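Local coordinates for flagellin B1 (Methanocaldococcus jannaschii DSM 2661, PDB 5YA6), which is a flagellin that probably serves as a structural subunit of the archaellum, the swimming filament of archaea, and carries a bound calcium ion, at residues L63-T69 with S93-V99; G17-Y22 with Q162-Q168; A50-Y56 with V138-P144. All coordinates share one frame; numbering follows the deposited sequence.

Interaction 1 of 3, residues L63-T69 with S93-V99; sequences LNYSTVT and SSYVVGV
Asn64 begins the parallel ladder of six backbone hydrogen bonds, giving its N-H to Ser93 O and taking Tyr95 N on its own O at 2.9 Å. Ser66 N then reaches Tyr95 O. At the far end Thr69 N bonds to Val97 O, and Val99 N to Thr69 O. Ser66 is an extra residue in strand 59-69, so Tyr65 pairs with Tyr95 but Val68 pairs with Val97. Its backbone leaves extended geometry (psi -59°), and the ladder resumes with Val97 N on Thr67 O at 2.8 Å. Ser66 points toward the partner strand, and its CB comes 4.0 Å from Ser94 CB.

The aromatic contact is a CH-pi one. Tyr65 CA sits over one face of the Tyr95 ring, 3.9 Å from its centroid. Tyr95 holds CG between its backbone N and carbonyl carbon (chi1 59°), which swings the ring across the 63-69 strand. Its OH lies at the edge of the Tyr65 ring, 3.3 Å from Tyr65 CB, and is hydrogen-bonded to Ala50 O.

Apolar contacts extend this face. Tyr65 CE2 meets Val97 CG2 at 3.7 Å. Val68 CG2 touches Val99 CG2 at 3.9 Å.

In the mixed sheet this is the parallel pair. Strand 51-56 flanks it through Leu63 and Leu52, and strand 117-123 flanks it through Val96 and Leu121.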
loop_
_atom_site.group_PDB
_atom_site.type_symbol
_atom_site.label_atom_id
_atom_site.label_comp_id
_atom_site.label_asym_id
_atom_site.label_seq_id
_atom_site.Cartn_x
_atom_site.Cartn_y
_atom_site.Cartn_z
ATOM N N LEU B 63 -0.077 5.422 11.976
ATOM C CA LEU B 63 0.237 5.006 13.342
ATOM C C LEU B 63 1.598 5.457 13.734
ATOM O O LEU B 63 2.597 5.371 12.986
ATOM C CB LEU B 63 0.189 3.477 13.495
ATOM C CG LEU B 63 -1.095 2.710 13.350
ATOM C CD1 LEU B 63 -1.571 2.650 11.948
ATOM C CD2 LEU B 63 -0.917 1.272 13.813
ATOM N N ASN B 64 1.696 5.894 14.992
ATOM C CA ASN B 64 2.931 6.409 15.540
ATOM C C ASN B 64 3.568 5.515 16.598
ATOM O O ASN B 64 2.891 4.591 17.109
ATOM C CB ASN B 64 2.671 7.804 16.146
ATOM C CG ASN B 64 2.212 8.784 15.072
ATOM O OD1 ASN B 64 2.999 9.194 14.224
ATOM N ND2 ASN B 64 0.940 9.117 15.086
ATOM N N TYR B 65 4.833 5.757 16.900
ATOM C CA TYR B 65 5.623 4.927 17.797
ATOM C C TYR B 65 5.112 5.102 19.243
ATOM O O TYR B 65 5.214 6.190 19.789
ATOM C CB TYR B 65 7.074 5.341 17.644
ATOM C CG TYR B 65 8.164 4.650 18.426
ATOM C CD1 TYR B 65 8.330 4.864 19.809
ATOM C CD2 TYR B 65 9.076 3.845 17.800
ATOM C CE1 TYR B 65 9.341 4.258 20.486
ATOM C CE2 TYR B 65 10.150 3.282 18.464
ATOM C CZ TYR B 65 10.291 3.480 19.845
ATOM O OH TYR B 65 11.371 2.931 20.452
ATOM N N SER B 66 4.663 4.021 19.866
ATOM C CA SER B 66 4.245 4.119 21.280
ATOM C C SER B 66 5.385 3.862 22.207
ATOM O O SER B 66 5.693 4.716 23.078
ATOM C CB SER B 66 3.145 3.099 21.553
ATOM O OG SER B 66 2.728 3.214 22.904
ATOM N N THR B 67 6.000 2.690 22.118
ATOM C CA THR B 67 7.153 2.318 22.944
ATOM C C THR B 67 7.884 1.091 22.344
ATOM O O THR B 67 7.454 0.554 21.251
ATOM C CB THR B 67 6.751 2.073 24.421
ATOM O OG1 THR B 67 7.934 1.956 25.213
ATOM C CG2 THR B 67 5.879 0.773 24.513
ATOM N N VAL B 68 8.909 0.591 23.012
ATOM C CA VAL B 68 9.660 -0.570 22.618
ATOM C C VAL B 68 9.718 -1.561 23.808
ATOM O O VAL B 68 9.724 -1.126 24.982
ATOM C CB VAL B 68 11.083 -0.201 22.098
ATOM C CG1 VAL B 68 11.854 0.647 23.107
ATOM C CG2 VAL B 68 11.895 -1.434 21.731
ATOM N N THR B 69 9.743 -2.843 23.503
ATOM C CA THR B 69 9.808 -3.909 24.550
ATOM C C THR B 69 10.741 -4.994 24.112
ATOM O O THR B 69 10.835 -5.344 22.928
ATOM C CB THR B 69 8.452 -4.542 24.863
ATOM O OG1 THR B 69 8.644 -5.603 25.827
ATOM C CG2 THR B 69 7.774 -5.134 23.603
ATOM N N SER B 93 -4.188 4.282 17.099
ATOM C CA SER B 93 -3.292 5.143 16.382
ATOM C C SER B 93 -1.823 4.920 16.694
ATOM O O SER B 93 -1.013 5.755 16.386
ATOM C CB SER B 93 -3.668 6.612 16.652
ATOM O OG SER B 93 -3.358 6.898 17.972
ATOM N N SER B 94 -1.463 3.761 17.276
ATOM C CA SER B 94 -0.085 3.579 17.729
ATOM C C SER B 94 0.376 2.155 17.511
ATOM O O SER B 94 -0.467 1.248 17.591
ATOM C CB SER B 94 0.005 3.824 19.265
ATOM O OG SER B 94 -0.773 4.938 19.639
ATOM N N TYR B 95 1.667 1.961 17.217
ATOM C CA TYR B 95 2.285 0.618 17.156
ATOM C C TYR B 95 3.291 0.486 18.303
ATOM O O TYR B 95 3.864 1.485 18.771
ATOM C CB TYR B 95 2.994 0.274 15.772
ATOM C CG TYR B 95 4.100 1.222 15.403
ATOM C CD1 TYR B 95 3.832 2.379 14.710
ATOM C CD2 TYR B 95 5.403 0.996 15.803
ATOM C CE1 TYR B 95 4.825 3.280 14.409
ATOM C CE2 TYR B 95 6.412 1.870 15.515
ATOM C CZ TYR B 95 6.122 3.040 14.828
ATOM O OH TYR B 95 7.159 3.931 14.611
ATOM N N VAL B 96 3.543 -0.743 18.730
ATOM C CA VAL B 96 4.611 -1.027 19.677
ATOM C C VAL B 96 5.763 -1.735 18.991
ATOM O O VAL B 96 5.534 -2.659 18.181
ATOM C CB VAL B 96 4.015 -1.872 20.844
ATOM C CG1 VAL B 96 5.108 -2.381 21.773
ATOM C CG2 VAL B 96 2.907 -1.071 21.520
ATOM N N VAL B 97 6.985 -1.379 19.303
ATOM C CA VAL B 97 8.091 -2.098 18.714
ATOM C C VAL B 97 8.560 -3.216 19.632
ATOM O O VAL B 97 8.835 -2.980 20.813
ATOM C CB VAL B 97 9.280 -1.163 18.414
ATOM C CG1 VAL B 97 10.472 -1.917 17.856
ATOM C CG2 VAL B 97 8.835 -0.028 17.455
ATOM N N GLY B 98 8.643 -4.421 19.106
ATOM C CA GLY B 98 9.245 -5.580 19.850
ATOM C C GLY B 98 10.619 -5.819 19.320
ATOM O O GLY B 98 10.842 -5.898 18.094
ATOM N N VAL B 99 11.563 -6.072 20.244
ATOM C CA VAL B 99 12.874 -6.503 19.871
ATOM C C VAL B 99 12.897 -8.001 19.486
ATOM O O VAL B 99 12.426 -8.863 20.258
ATOM C CB VAL B 99 13.885 -6.215 21.004
ATOM C CG1 VAL B 99 15.278 -6.742 20.647
ATOM C CG2 VAL B 99 13.841 -4.742 21.380
#

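Interaction 2 of 3, residues G17-Y22 with Q162-Q168; sequences GVTGHY and QTVIELQ
Val18 faces both Leu167 and Gln168, which makes a classic beta bulge in the antiparallel pairing of strand 164-168 with strand 13-23. Val18 O takes two donors. Leu167 N lies at 2.8 Å from it, and Gln168 N, in the carbonyl plane on a lone pair, at 3.2 Å. Val18 N in turn binds Gln168 O. Beyond the bulge the pairing is regular. Gly20 and Ile165 exchange two hydrogen bonds, the one from Ile165 N to Gly20 O being 2.8 Å long. Tyr22 N closes the series on Thr163 O.

Leu167 points toward the partner strand, and its CD1 packs 3.7 Å from Gly20 N. A CB on Gly20 would clash with that methyl group. On the side of Gln168, Val18 CG2 lies 3.7 Å from Gln168 OE1. That oxygen accepts from Gln153 N, while Gln168 NE2 bonds to Val151 O and to His170 in the terminal run of histidines.

His21 and Thr163 lie side by side and point the same way. Thr163 turns its methyl rather than its hydroxyl to the imidazole, so His21 NE2 meets Thr163 CG2 at 3.2 Å. His21 ND1 is engaged by Asp30 of strand 28-38. Gln162 O stands at the edge of the Tyr22 ring, 3.6 Å from Tyr22 CD2, and is buried with no hydrogen-bond partner.

Strand 164-168 is thus held largely by main-chain bonds. The doubled acceptor Val18 O absorbs the extra residue of the bulge, so the ladder continues on both sides of it.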
loop_
_atom_site.group_PDB
_atom_site.type_symbol
_atom_site.label_atom_id
_atom_site.label_comp_id
_atom_site.label_asym_id
_atom_site.label_seq_id
_atom_site.Cartn_x
_atom_site.Cartn_y
_atom_site.Cartn_z
ATOM N N GLY B 17 8.463 -9.936 6.597
ATOM C CA GLY B 17 7.363 -10.775 6.916
ATOM C C GLY B 17 6.282 -10.074 7.665
ATOM O O GLY B 17 6.529 -9.081 8.329
ATOM N N VAL B 18 5.064 -10.571 7.515
ATOM C CA VAL B 18 3.935 -10.168 8.332
ATOM C C VAL B 18 3.177 -11.397 8.793
ATOM O O VAL B 18 2.851 -12.262 7.973
ATOM C CB VAL B 18 2.957 -9.197 7.603
ATOM C CG1 VAL B 18 1.883 -8.737 8.578
ATOM C CG2 VAL B 18 3.750 -8.009 7.037
ATOM N N THR B 19 2.888 -11.465 10.093
ATOM C CA THR B 19 2.028 -12.535 10.603
ATOM C C THR B 19 0.810 -11.880 11.219
ATOM O O THR B 19 0.832 -10.689 11.563
ATOM C CB THR B 19 2.695 -13.411 11.619
ATOM O OG1 THR B 19 2.945 -12.611 12.743
ATOM C CG2 THR B 19 3.987 -14.002 11.123
ATOM N N GLY B 20 -0.280 -12.620 11.242
ATOM C CA GLY B 20 -1.525 -12.158 11.870
ATOM C C GLY B 20 -1.998 -13.161 12.878
ATOM O O GLY B 20 -1.779 -14.369 12.763
ATOM N N HIS B 21 -2.722 -12.642 13.862
ATOM C CA HIS B 21 -3.389 -13.454 14.844
ATOM C C HIS B 21 -4.851 -13.547 14.501
ATOM O O HIS B 21 -5.498 -12.495 14.350
ATOM C CB HIS B 21 -3.300 -12.784 16.234
ATOM C CG HIS B 21 -3.946 -13.586 17.311
ATOM N ND1 HIS B 21 -5.250 -13.400 17.681
ATOM C CD2 HIS B 21 -3.527 -14.704 17.959
ATOM C CE1 HIS B 21 -5.586 -14.309 18.577
ATOM N NE2 HIS B 21 -4.547 -15.085 18.791
ATOM N N TYR B 22 -5.383 -14.762 14.347
ATOM C CA TYR B 22 -6.782 -14.971 14.133
ATOM C C TYR B 22 -7.511 -15.275 15.457
ATOM O O TYR B 22 -7.101 -16.192 16.197
ATOM C CB TYR B 22 -6.965 -16.192 13.181
ATOM C CG TYR B 22 -8.360 -16.745 13.074
ATOM C CD1 TYR B 22 -9.408 -15.949 12.701
ATOM C CD2 TYR B 22 -8.614 -18.119 13.226
ATOM C CE1 TYR B 22 -10.688 -16.431 12.583
ATOM C CE2 TYR B 22 -9.895 -18.617 13.106
ATOM C CZ TYR B 22 -10.922 -17.800 12.731
ATOM O OH TYR B 22 -12.195 -18.290 12.591
ATOM N N GLN B 162 -5.704 -21.581 11.521
ATOM C CA GLN B 162 -5.006 -21.649 12.792
ATOM C C GLN B 162 -4.890 -20.280 13.372
ATOM O O GLN B 162 -5.274 -19.262 12.715
ATOM C CB GLN B 162 -3.625 -22.297 12.602
ATOM C CG GLN B 162 -2.678 -21.497 11.735
ATOM C CD GLN B 162 -1.902 -22.313 10.720
ATOM O OE1 GLN B 162 -2.455 -23.198 10.030
ATOM N NE2 GLN B 162 -0.612 -21.997 10.589
ATOM N N THR B 163 -4.349 -20.201 14.569
ATOM C CA THR B 163 -4.311 -18.954 15.296
ATOM C C THR B 163 -3.224 -17.978 14.770
ATOM O O THR B 163 -3.438 -16.746 14.814
ATOM C CB THR B 163 -4.094 -19.195 16.812
ATOM O OG1 THR B 163 -5.053 -20.157 17.260
ATOM C CG2 THR B 163 -4.369 -18.016 17.575
ATOM N N VAL B 164 -2.064 -18.484 14.302
ATOM C CA VAL B 164 -1.037 -17.644 13.788
ATOM C C VAL B 164 -0.892 -17.878 12.288
ATOM O O VAL B 164 -0.689 -18.995 11.859
ATOM C CB VAL B 164 0.249 -17.814 14.579
ATOM C CG1 VAL B 164 1.405 -17.071 13.914
ATOM C CG2 VAL B 164 -0.009 -17.363 16.010
ATOM N N ILE B 165 -1.088 -16.804 11.498
ATOM C CA ILE B 165 -1.248 -16.931 10.056
ATOM C C ILE B 165 -0.098 -16.154 9.404
ATOM O O ILE B 165 0.095 -14.998 9.704
ATOM C CB ILE B 165 -2.565 -16.275 9.591
ATOM C CG1 ILE B 165 -3.800 -16.878 10.334
ATOM C CG2 ILE B 165 -2.715 -16.283 8.056
ATOM C CD1 ILE B 165 -4.392 -18.024 9.666
ATOM N N GLU B 166 0.593 -16.787 8.454
ATOM C CA GLU B 166 1.629 -16.090 7.720
ATOM C C GLU B 166 0.935 -15.300 6.614
ATOM O O GLU B 166 0.342 -15.868 5.719
ATOM C CB GLU B 166 2.656 -17.056 7.070
ATOM C CG GLU B 166 3.921 -16.292 6.655
ATOM C CD GLU B 166 5.036 -17.185 6.113
ATOM O OE1 GLU B 166 6.206 -16.782 6.281
ATOM O OE2 GLU B 166 4.772 -18.251 5.511
ATOM N N LEU B 167 1.056 -13.971 6.664
ATOM C CA LEU B 167 0.354 -13.104 5.704
ATOM C C LEU B 167 1.219 -12.610 4.562
ATOM O O LEU B 167 0.777 -12.528 3.418
ATOM C CB LEU B 167 -0.224 -11.913 6.475
ATOM C CG LEU B 167 -1.320 -12.301 7.464
ATOM C CD1 LEU B 167 -1.695 -11.057 8.262
ATOM C CD2 LEU B 167 -2.506 -12.882 6.700
ATOM N N GLN B 168 2.470 -12.308 4.833
ATOM C CA GLN B 168 3.405 -11.842 3.873
ATOM C C GLN B 168 4.651 -12.612 4.177
ATOM O O GLN B 168 5.144 -12.625 5.311
ATOM C CB GLN B 168 3.652 -10.322 4.021
ATOM C CG GLN B 168 4.568 -9.682 3.017
ATOM C CD GLN B 168 4.604 -8.166 3.108
ATOM O OE1 GLN B 168 3.585 -7.527 3.373
ATOM N NE2 GLN B 168 5.733 -7.588 2.781
#

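Interaction 3 of 3, residues A50-Y56 with V138-P144; sequences AKLFLIY and VSGQFQP
Phe142 and Leu52 cross at about a right angle on one face of the two strands. The Phe142 ring turns toward the 50-56 segment, because CG is anti to the backbone N (chi1 -174°). Its CD1 lies 3.9 Å from Leu52 CB and 3.5 Å from Lys51 O. The far end of the ring reaches Ala50, with CZ 3.5 Å from Ala50 CB. Pro144 CG also packs against Ala50 CB. Tyr95 meets the Phe142 ring edge-to-face. An alanine here removes the ring, which would probably leave a gap between Ala50, Leu52 and Tyr95.

Farther along this face Leu54 pairs with Gly140. A CB on Gly140 would strike Phe53 O and Leu54 CD2, so the bare backbone lets the strands come close, 4.3 Å between the CA atoms of Leu54 and Gly140.

Phe53 stands on the other face. Its ring presents an edge to the partner strand. Gln141 O lies near the ring plane, 3.8 Å from Phe53 CD2, and Gln143 CB is 4.1 Å from Phe53 CE2. The Gln143 amide is turned 59° from the ring. The chain of Gln143 is bent at chi2 (61°), and NE2 bonds to Pro144 O at 2.8 Å and to Gly147 O. Ser139 OG bonds to Gln153 of its own chain and to Gln141 NE2 of the second subunit. Gln141 NE2 bonds in turn to Ser139 OG of that subunit, so this face meets the partner molecule.

Six backbone hydrogen bonds underlie the packing, among them Ile55 N to Ser139 O at 2.7 Å. Hydrogen-bonded and non-hydrogen-bonded pairs alternate without a break, as in a regular antiparallel beta ladder.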
loop_
_atom_site.group_PDB
_atom_site.type_symbol
_atom_site.label_atom_id
_atom_site.label_comp_id
_atom_site.label_asym_id
_atom_site.label_seq_id
_atom_site.Cartn_x
_atom_site.Cartn_y
_atom_site.Cartn_z
ATOM N N ALA B 50 9.085 7.361 13.262
ATOM C CA ALA B 50 8.698 6.592 12.087
ATOM C C ALA B 50 7.204 6.422 12.074
ATOM O O ALA B 50 6.561 6.224 13.132
ATOM C CB ALA B 50 9.416 5.237 12.071
ATOM N N LYS B 51 6.585 6.502 10.889
ATOM C CA LYS B 51 5.177 6.430 10.766
ATOM C C LYS B 51 4.858 5.177 9.963
ATOM O O LYS B 51 5.562 4.861 9.018
ATOM C CB LYS B 51 4.629 7.654 10.076
ATOM C CG LYS B 51 4.732 8.918 10.969
ATOM C CD LYS B 51 4.677 10.231 10.220
ATOM C CE LYS B 51 4.703 11.428 11.184
ATOM N NZ LYS B 51 5.812 11.420 12.225
ATOM N N LEU B 52 3.854 4.478 10.420
ATOM C CA LEU B 52 3.306 3.335 9.775
ATOM C C LEU B 52 1.991 3.755 9.106
ATOM O O LEU B 52 1.000 4.081 9.771
ATOM C CB LEU B 52 3.097 2.217 10.773
ATOM C CG LEU B 52 2.492 0.921 10.204
ATOM C CD1 LEU B 52 3.424 0.342 9.120
ATOM C CD2 LEU B 52 2.253 -0.084 11.300
ATOM N N PHE B 53 1.945 3.602 7.779
ATOM C CA PHE B 53 0.753 3.922 6.958
ATOM C C PHE B 53 0.105 2.644 6.545
ATOM O O PHE B 53 0.804 1.774 6.051
ATOM C CB PHE B 53 1.212 4.748 5.719
ATOM C CG PHE B 53 1.865 6.080 6.049
ATOM C CD1 PHE B 53 1.118 7.261 6.157
ATOM C CD2 PHE B 53 3.203 6.174 6.202
ATOM C CE1 PHE B 53 1.731 8.467 6.508
ATOM C CE2 PHE B 53 3.830 7.381 6.524
ATOM C CZ PHE B 53 3.086 8.542 6.658
ATOM N N LEU B 54 -1.169 2.468 6.806
ATOM C CA LEU B 54 -1.888 1.285 6.404
ATOM C C LEU B 54 -3.221 1.630 5.740
ATOM O O LEU B 54 -4.082 2.197 6.395
ATOM C CB LEU B 54 -2.218 0.453 7.612
ATOM C CG LEU B 54 -1.028 -0.160 8.370
ATOM C CD1 LEU B 54 -1.512 -0.800 9.678
ATOM C CD2 LEU B 54 -0.345 -1.205 7.519
ATOM N N ILE B 55 -3.458 1.140 4.534
ATOM C CA ILE B 55 -4.745 1.289 3.877
ATOM C C ILE B 55 -5.527 -0.027 3.945
ATOM O O ILE B 55 -5.032 -1.113 3.627
ATOM C CB ILE B 55 -4.526 1.621 2.370
ATOM C CG1 ILE B 55 -3.688 2.865 2.155
ATOM C CG2 ILE B 55 -5.885 1.731 1.623
ATOM C CD1 ILE B 55 -2.948 2.944 0.824
ATOM N N TYR B 56 -6.816 0.072 4.357
ATOM C CA TYR B 56 -7.679 -1.100 4.452
ATOM C C TYR B 56 -9.124 -0.560 4.409
ATOM O O TYR B 56 -9.451 0.395 5.097
ATOM C CB TYR B 56 -7.365 -1.998 5.719
ATOM C CG TYR B 56 -8.476 -2.989 5.964
ATOM C CD1 TYR B 56 -8.762 -4.004 5.077
ATOM C CD2 TYR B 56 -9.342 -2.839 7.071
ATOM C CE1 TYR B 56 -9.860 -4.834 5.215
ATOM C CE2 TYR B 56 -10.380 -3.720 7.266
ATOM C CZ TYR B 56 -10.667 -4.707 6.356
ATOM O OH TYR B 56 -11.777 -5.480 6.476
ATOM N N VAL B 138 -4.616 -5.515 2.257
ATOM C CA VAL B 138 -3.944 -4.564 3.118
ATOM C C VAL B 138 -2.663 -4.065 2.487
ATOM O O VAL B 138 -1.870 -4.880 2.018
ATOM C CB VAL B 138 -3.580 -5.208 4.516
ATOM C CG1 VAL B 138 -2.999 -4.124 5.422
ATOM C CG2 VAL B 138 -4.872 -5.699 5.177
ATOM N N SER B 139 -2.486 -2.745 2.456
ATOM C CA SER B 139 -1.330 -2.092 1.788
ATOM C C SER B 139 -0.744 -1.071 2.750
ATOM O O SER B 139 -1.455 -0.454 3.561
ATOM C CB SER B 139 -1.781 -1.378 0.499
ATOM O OG SER B 139 -2.421 -2.290 -0.328
ATOM N N GLY B 140 0.560 -0.896 2.747
ATOM C CA GLY B 140 1.149 0.097 3.667
ATOM C C GLY B 140 2.633 0.301 3.483
ATOM O O GLY B 140 3.275 -0.413 2.719
ATOM N N GLN B 141 3.200 1.274 4.219
ATOM C CA GLN B 141 4.612 1.527 4.213
ATOM C C GLN B 141 4.966 1.938 5.655
ATOM O O GLN B 141 4.166 2.553 6.359
ATOM C CB GLN B 141 5.031 2.661 3.259
ATOM C CG GLN B 141 4.734 2.277 1.771
ATOM C CD GLN B 141 5.309 3.313 0.809
ATOM O OE1 GLN B 141 5.995 4.244 1.215
ATOM N NE2 GLN B 141 5.078 3.106 -0.506
ATOM N N PHE B 142 6.183 1.527 6.064
ATOM C CA PHE B 142 6.804 1.988 7.333
ATOM C C PHE B 142 7.954 2.900 7.008
ATOM O O PHE B 142 8.957 2.474 6.445
ATOM C CB PHE B 142 7.274 0.798 8.133
ATOM C CG PHE B 142 7.794 1.185 9.526
ATOM C CD1 PHE B 142 7.004 1.914 10.368
ATOM C CD2 PHE B 142 9.038 0.753 9.969
ATOM C CE1 PHE B 142 7.442 2.262 11.626
ATOM C CE2 PHE B 142 9.456 1.080 11.250
ATOM C CZ PHE B 142 8.662 1.820 12.067
ATOM N N GLN B 143 7.772 4.186 7.331
ATOM C CA GLN B 143 8.625 5.244 6.865
ATOM C C GLN B 143 9.285 5.986 8.069
ATOM O O GLN B 143 8.662 6.793 8.722
ATOM C CB GLN B 143 7.770 6.229 6.092
ATOM C CG GLN B 143 8.605 7.380 5.493
ATOM C CD GLN B 143 9.646 6.950 4.511
ATOM O OE1 GLN B 143 9.342 6.549 3.365
ATOM N NE2 GLN B 143 10.924 6.997 4.958
ATOM N N PRO B 144 10.520 5.710 8.295
ATOM C CA PRO B 144 11.229 6.559 9.256
ATOM C C PRO B 144 11.469 7.952 8.690
ATOM O O PRO B 144 11.339 8.202 7.484
ATOM C CB PRO B 144 12.591 5.832 9.383
ATOM C CG PRO B 144 12.226 4.422 9.139
ATOM C CD PRO B 144 11.354 4.616 7.853
#

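In the fold
All three contacts belong to one mixed sheet. Strands 51-56 and 59-69 are adjacent in it, so interactions 1 and 3 share a border. Interaction 2 touches neither, and its centre lies about 19 Å from that of interaction 1 and about 17 Å from that of interaction 3. Interaction 3 is the buried one, with Phe142 on the face turned to Tyr95 and Phe53 on the face that meets the second subunit. Interactions 1 and 2 are partly buried. Both shift register by one residue, whereas interaction 3 keeps it. Interaction 1 is parallel and rich in tyrosine and valine. Interaction 2 joins a strand that is outermost within this chain and relies mainly on backbone bonds.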